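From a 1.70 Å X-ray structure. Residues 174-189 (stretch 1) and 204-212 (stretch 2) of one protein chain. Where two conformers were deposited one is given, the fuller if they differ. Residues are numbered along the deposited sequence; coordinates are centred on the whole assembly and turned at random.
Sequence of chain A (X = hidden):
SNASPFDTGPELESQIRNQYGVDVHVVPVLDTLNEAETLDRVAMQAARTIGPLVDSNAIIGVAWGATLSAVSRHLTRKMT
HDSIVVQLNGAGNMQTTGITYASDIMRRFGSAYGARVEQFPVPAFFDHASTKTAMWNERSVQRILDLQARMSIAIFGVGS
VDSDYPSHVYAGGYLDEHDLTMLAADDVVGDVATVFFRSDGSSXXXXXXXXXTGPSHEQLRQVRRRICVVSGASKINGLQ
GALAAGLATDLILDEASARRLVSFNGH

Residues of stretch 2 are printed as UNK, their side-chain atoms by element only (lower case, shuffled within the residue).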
# COMPACT_ATOMS: atom_id res chain seq x y z
N TYR A 174 -9.31 9.29 8.02
CA TYR A 174 -10.66 8.74 7.93
C TYR A 174 -11.17 8.10 9.23
O TYR A 174 -12.32 7.65 9.30
CB TYR A 174 -10.77 7.76 6.76
CG TYR A 174 -9.74 6.64 6.78
CD1 TYR A 174 -8.66 6.65 5.91
CD2 TYR A 174 -9.88 5.56 7.65
CE1 TYR A 174 -7.72 5.63 5.92
CE2 TYR A 174 -8.94 4.53 7.65
CZ TYR A 174 -7.87 4.57 6.79
OH TYR A 174 -6.94 3.56 6.79
N LEU A 175 -10.32 8.06 10.25
CA LEU A 175 -10.73 7.56 11.57
C LEU A 175 -10.89 8.70 12.58
O LEU A 175 -10.11 9.65 12.58
CB LEU A 175 -9.71 6.55 12.11
CG LEU A 175 -9.46 5.28 11.29
CD1 LEU A 175 -8.46 4.38 12.02
CD2 LEU A 175 -10.75 4.54 11.02
N ASP A 176 -11.89 8.60 13.44
CA ASP A 176 -12.01 9.55 14.55
C ASP A 176 -11.32 8.99 15.79
O ASP A 176 -10.76 7.89 15.75
CB ASP A 176 -13.47 9.92 14.82
CG ASP A 176 -14.33 8.72 15.16
OD1 ASP A 176 -15.55 8.78 14.94
OD2 ASP A 176 -13.78 7.71 15.66
N GLU A 177 -11.36 9.73 16.90
CA GLU A 177 -10.59 9.35 18.08
C GLU A 177 -11.01 8.01 18.68
O GLU A 177 -10.17 7.22 19.11
CB GLU A 177 -10.59 10.46 19.13
CG GLU A 177 -11.97 10.93 19.54
CD GLU A 177 -11.93 11.93 20.69
OE1 GLU A 177 -11.59 13.11 20.44
OE2 GLU A 177 -12.23 11.53 21.83
N HIS A 178 -12.32 7.75 18.72
CA HIS A 178 -12.81 6.49 19.27
C HIS A 178 -12.30 5.31 18.45
O HIS A 178 -11.84 4.31 19.01
CB HIS A 178 -14.34 6.47 19.36
CG HIS A 178 -14.89 5.15 19.79
ND1 HIS A 178 -15.83 4.46 19.05
CD2 HIS A 178 -14.63 4.38 20.87
CE1 HIS A 178 -16.13 3.33 19.67
NE2 HIS A 178 -15.41 3.25 20.77
N ASP A 179 -12.39 5.42 17.13
CA ASP A 179 -11.85 4.38 16.26
C ASP A 179 -10.41 4.06 16.63
O ASP A 179 -9.98 2.90 16.59
CB ASP A 179 -11.93 4.82 14.80
CG ASP A 179 -13.36 4.97 14.31
OD1 ASP A 179 -14.26 4.38 14.94
OD2 ASP A 179 -13.57 5.68 13.31
N LEU A 180 -9.66 5.09 17.00
CA LEU A 180 -8.26 4.91 17.36
C LEU A 180 -8.10 4.02 18.58
O LEU A 180 -7.16 3.24 18.68
CB LEU A 180 -7.60 6.27 17.59
CG LEU A 180 -7.53 7.16 16.34
CD1 LEU A 180 -7.20 8.60 16.70
CD2 LEU A 180 -6.53 6.60 15.35
N THR A 181 -9.04 4.13 19.52
CA THR A 181 -8.98 3.32 20.72
C THR A 181 -9.28 1.85 20.42
O THR A 181 -8.83 0.95 21.13
CB THR A 181 -9.91 3.87 21.82
OG1 THR A 181 -11.28 3.70 21.42
CG2 THR A 181 -9.64 5.36 22.04
N MSE A 182 -10.03 1.61 19.34
CA MSE A 182 -10.36 0.25 18.91
C MSE A 182 -9.13 -0.49 18.39
O MSE A 182 -8.92 -1.66 18.71
CB MSE A 182 -11.43 0.28 17.82
CG MSE A 182 -12.80 0.76 18.30
SE MSE A 182 -13.51 -0.32 19.76
CE MSE A 182 -12.80 0.66 21.28
N LEU A 183 -8.36 0.18 17.55
CA LEU A 183 -7.13 -0.37 17.05
C LEU A 183 -6.24 -0.94 18.16
O LEU A 183 -5.84 -2.04 18.09
CB LEU A 183 -6.40 0.69 16.25
CG LEU A 183 -6.55 0.78 14.72
CD1 LEU A 183 -7.83 0.29 14.32
CD2 LEU A 183 -6.36 2.15 14.28
N ALA A 184 -5.93 -0.16 19.17
CA ALA A 184 -5.16 -0.65 20.30
C ALA A 184 -5.84 -1.87 20.95
O ALA A 184 -5.17 -2.83 21.34
CB ALA A 184 -4.96 0.47 21.32
N ALA A 185 -7.16 -1.81 21.05
CA ALA A 185 -7.95 -2.88 21.66
C ALA A 185 -7.70 -4.23 20.98
O ALA A 185 -7.77 -5.27 21.62
CB ALA A 185 -9.44 -2.53 21.61
N ASP A 186 -7.42 -4.19 19.68
CA ASP A 186 -7.25 -5.41 18.90
C ASP A 186 -5.79 -5.69 18.51
O ASP A 186 -5.53 -6.49 17.61
CB ASP A 186 -8.12 -5.36 17.64
CG ASP A 186 -9.60 -5.31 17.95
OD1 ASP A 186 -10.34 -4.61 17.23
OD2 ASP A 186 -10.03 -5.97 18.92
N ASP A 187 -4.85 -5.04 19.19
CA ASP A 187 -3.42 -5.12 18.87
C ASP A 187 -3.12 -4.84 17.39
O ASP A 187 -2.26 -5.49 16.79
CB ASP A 187 -2.81 -6.48 19.27
CG ASP A 187 -1.28 -6.48 19.21
OD1 ASP A 187 -0.66 -6.09 20.22
OD2 ASP A 187 -0.69 -6.86 18.16
N VAL A 188 -3.84 -3.89 16.81
CA VAL A 188 -3.60 -3.53 15.41
C VAL A 188 -2.30 -2.73 15.29
O VAL A 188 -2.04 -1.85 16.11
CB VAL A 188 -4.78 -2.72 14.84
CG1 VAL A 188 -4.45 -2.17 13.45
CG2 VAL A 188 -6.03 -3.59 14.81
N VAL A 189 -1.48 -3.05 14.29
CA VAL A 189 -0.20 -2.36 14.13
C VAL A 189 -0.11 -1.55 12.83
O VAL A 189 0.80 -0.74 12.67
CB VAL A 189 1.02 -3.31 14.23
CG1 VAL A 189 1.05 -3.98 15.60
CG2 VAL A 189 0.98 -4.36 13.14
N UNK A 204 -8.42 -11.23 11.03
CA UNK A 204 -9.76 -11.70 11.36
C UNK A 204 -10.19 -11.07 12.68
O UNK A 204 -9.35 -10.81 13.55
c UNK A 204 -8.93 -13.69 12.70
o UNK A 204 -9.51 -14.25 13.66
c UNK A 204 -9.75 -13.22 11.51
o UNK A 204 -7.69 -13.48 12.70
N UNK A 205 -11.48 -10.81 12.83
CA UNK A 205 -12.00 -10.32 14.09
C UNK A 205 -11.56 -8.91 14.44
O UNK A 205 -11.49 -8.55 15.61
N UNK A 206 -11.26 -8.11 13.42
CA UNK A 206 -10.94 -6.71 13.64
C UNK A 206 -12.14 -5.86 13.23
O UNK A 206 -12.50 -5.79 12.06
c UNK A 206 -9.68 -6.26 12.86
c UNK A 206 -7.18 -6.64 12.62
c UNK A 206 -9.47 -4.75 12.99
c UNK A 206 -8.45 -7.02 13.35
N UNK A 207 -12.78 -5.26 14.23
CA UNK A 207 -14.00 -4.51 14.03
C UNK A 207 -13.89 -3.48 12.90
O UNK A 207 -14.79 -3.37 12.06
o UNK A 207 -15.22 -4.71 16.11
c UNK A 207 -14.38 -3.82 15.36
c UNK A 207 -15.10 -2.52 15.12
N UNK A 208 -12.80 -2.72 12.88
CA UNK A 208 -12.62 -1.68 11.87
C UNK A 208 -12.63 -2.20 10.44
O UNK A 208 -13.02 -1.49 9.51
c UNK A 208 -12.51 1.33 12.41
c UNK A 208 -10.26 0.97 13.45
c UNK A 208 -11.57 0.32 13.06
c UNK A 208 -11.34 -0.87 12.13
N UNK A 209 -12.23 -3.46 10.24
CA UNK A 209 -12.19 -4.01 8.89
C UNK A 209 -13.56 -4.16 8.22
O UNK A 209 -13.63 -4.25 6.99
c UNK A 209 -11.37 -5.31 8.83
n UNK A 209 -9.09 -6.09 9.17
o UNK A 209 -9.44 -3.93 8.59
c UNK A 209 -9.88 -5.05 8.85
N UNK A 210 -14.63 -4.16 9.01
CA UNK A 210 -15.96 -4.22 8.41
C UNK A 210 -16.36 -2.89 7.79
O UNK A 210 -17.39 -2.79 7.10
c UNK A 210 -17.00 -4.64 9.44
c UNK A 210 -17.87 -6.47 10.87
o UNK A 210 -18.13 -7.70 10.93
c UNK A 210 -16.76 -6.03 9.98
o UNK A 210 -18.50 -5.60 11.50
N UNK A 211 -15.53 -1.87 8.00
CA UNK A 211 -15.78 -0.53 7.46
C UNK A 211 -14.78 -0.17 6.35
O UNK A 211 -14.83 0.93 5.78
n UNK A 211 -16.14 2.40 10.74
c UNK A 211 -15.66 3.12 11.75
n UNK A 211 -15.58 2.59 12.97
c UNK A 211 -15.73 0.50 8.58
c UNK A 211 -16.62 1.03 10.87
c UNK A 211 -16.93 0.41 9.52
n UNK A 211 -15.24 4.36 11.54
N UNK A 212 -13.88 -1.10 6.04
CA UNK A 212 -12.85 -0.84 5.04
C UNK A 212 -13.35 -1.01 3.61
O UNK A 212 -14.23 -1.83 3.34
o UNK A 212 -10.63 -1.40 4.31
c UNK A 212 -11.62 -1.71 5.28
O HOH W 1 -14.84 6.54 9.33
O HOH W 2 -11.16 -2.52 15.34
O HOH W 3 -12.14 -6.30 16.65

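Position 204 carries two carbons, the second bearing two oxygens: a short carboxylate. It stays out of reach of stretch 1, and the chemistry alone names it Asp204. Position 205 has no side-chain atoms at all, and its phi of 68° is one that glycine adopts easily; this is Gly205, which offers the contact its carbonyl.

Position 206 shows four carbons, forked at the first, with one arm two carbons long. That beta branch identifies Ile206. The long arm extends fully (chi2 180°), and its tip CD1 packs at 3.9 Å from CG2 of Val188, an apolar contact just beyond the helix of stretch 1.

At position 207 one carbon carries an oxygen and a second carbon, the pattern of Thr207. Its CB points toward stretch 1, yet its polar link is made by the backbone: N donates to water 3, at 2.7 Å from the water O.

Position 208 has four carbons forked at the second, hence Leu208. It loses more area to stretch 1 than any other residue of its segment. CD2 lies 3.9 Å from Leu175 CD2, while CD1 sits 3.7 Å from Asp179 O, so the fork fits against the helix and the residues leading into it.

Position 209 has two carbons, the second with one oxygen and one nitrogen, an amide: Asn209. It is out of reach of stretch 1 and bonds elsewhere. Position 210 has three carbons, the last with two oxygens: Glu210, exposed and likewise distant.

Position 211 runs through three carbons to a nitrogen, then a carbon holding two more nitrogens. This guanidinium is Arg211, meeting Asp179 edge-on: NH1 donates to OD1 at 3.0 Å and NH2 to OD2 at 2.8 Å, a two-pronged salt bridge. Position 212, one carbon then one oxygen, is Ser212, which makes no contact with stretch 1.

The contact combines an apolar centre with polar anchoring. The 3-10 turn brings Leu208 and Arg211 to the same helix, and its bond from Arg211 N to Leu208 O (3.0 Å) ties the two together. Asp179 is itself held in place: its N donates to Asp176 OD2 at 3.1 Å, capping the helix that presents the carboxylate to Arg211. At the other end, Asp186 reaches the turn through water. Water 2 donates to Asp186 OD1 (2.9 Å from its O) and accepts from Leu208 N (3.0 Å); water 3 donates to both Asp186 OD1 (2.5 Å) and Gly205 O (2.6 Å). The rule is economical: one paired charge, one leucine, and waters serving the backbone.

Stretch 2 (204-212) DGITLNERS
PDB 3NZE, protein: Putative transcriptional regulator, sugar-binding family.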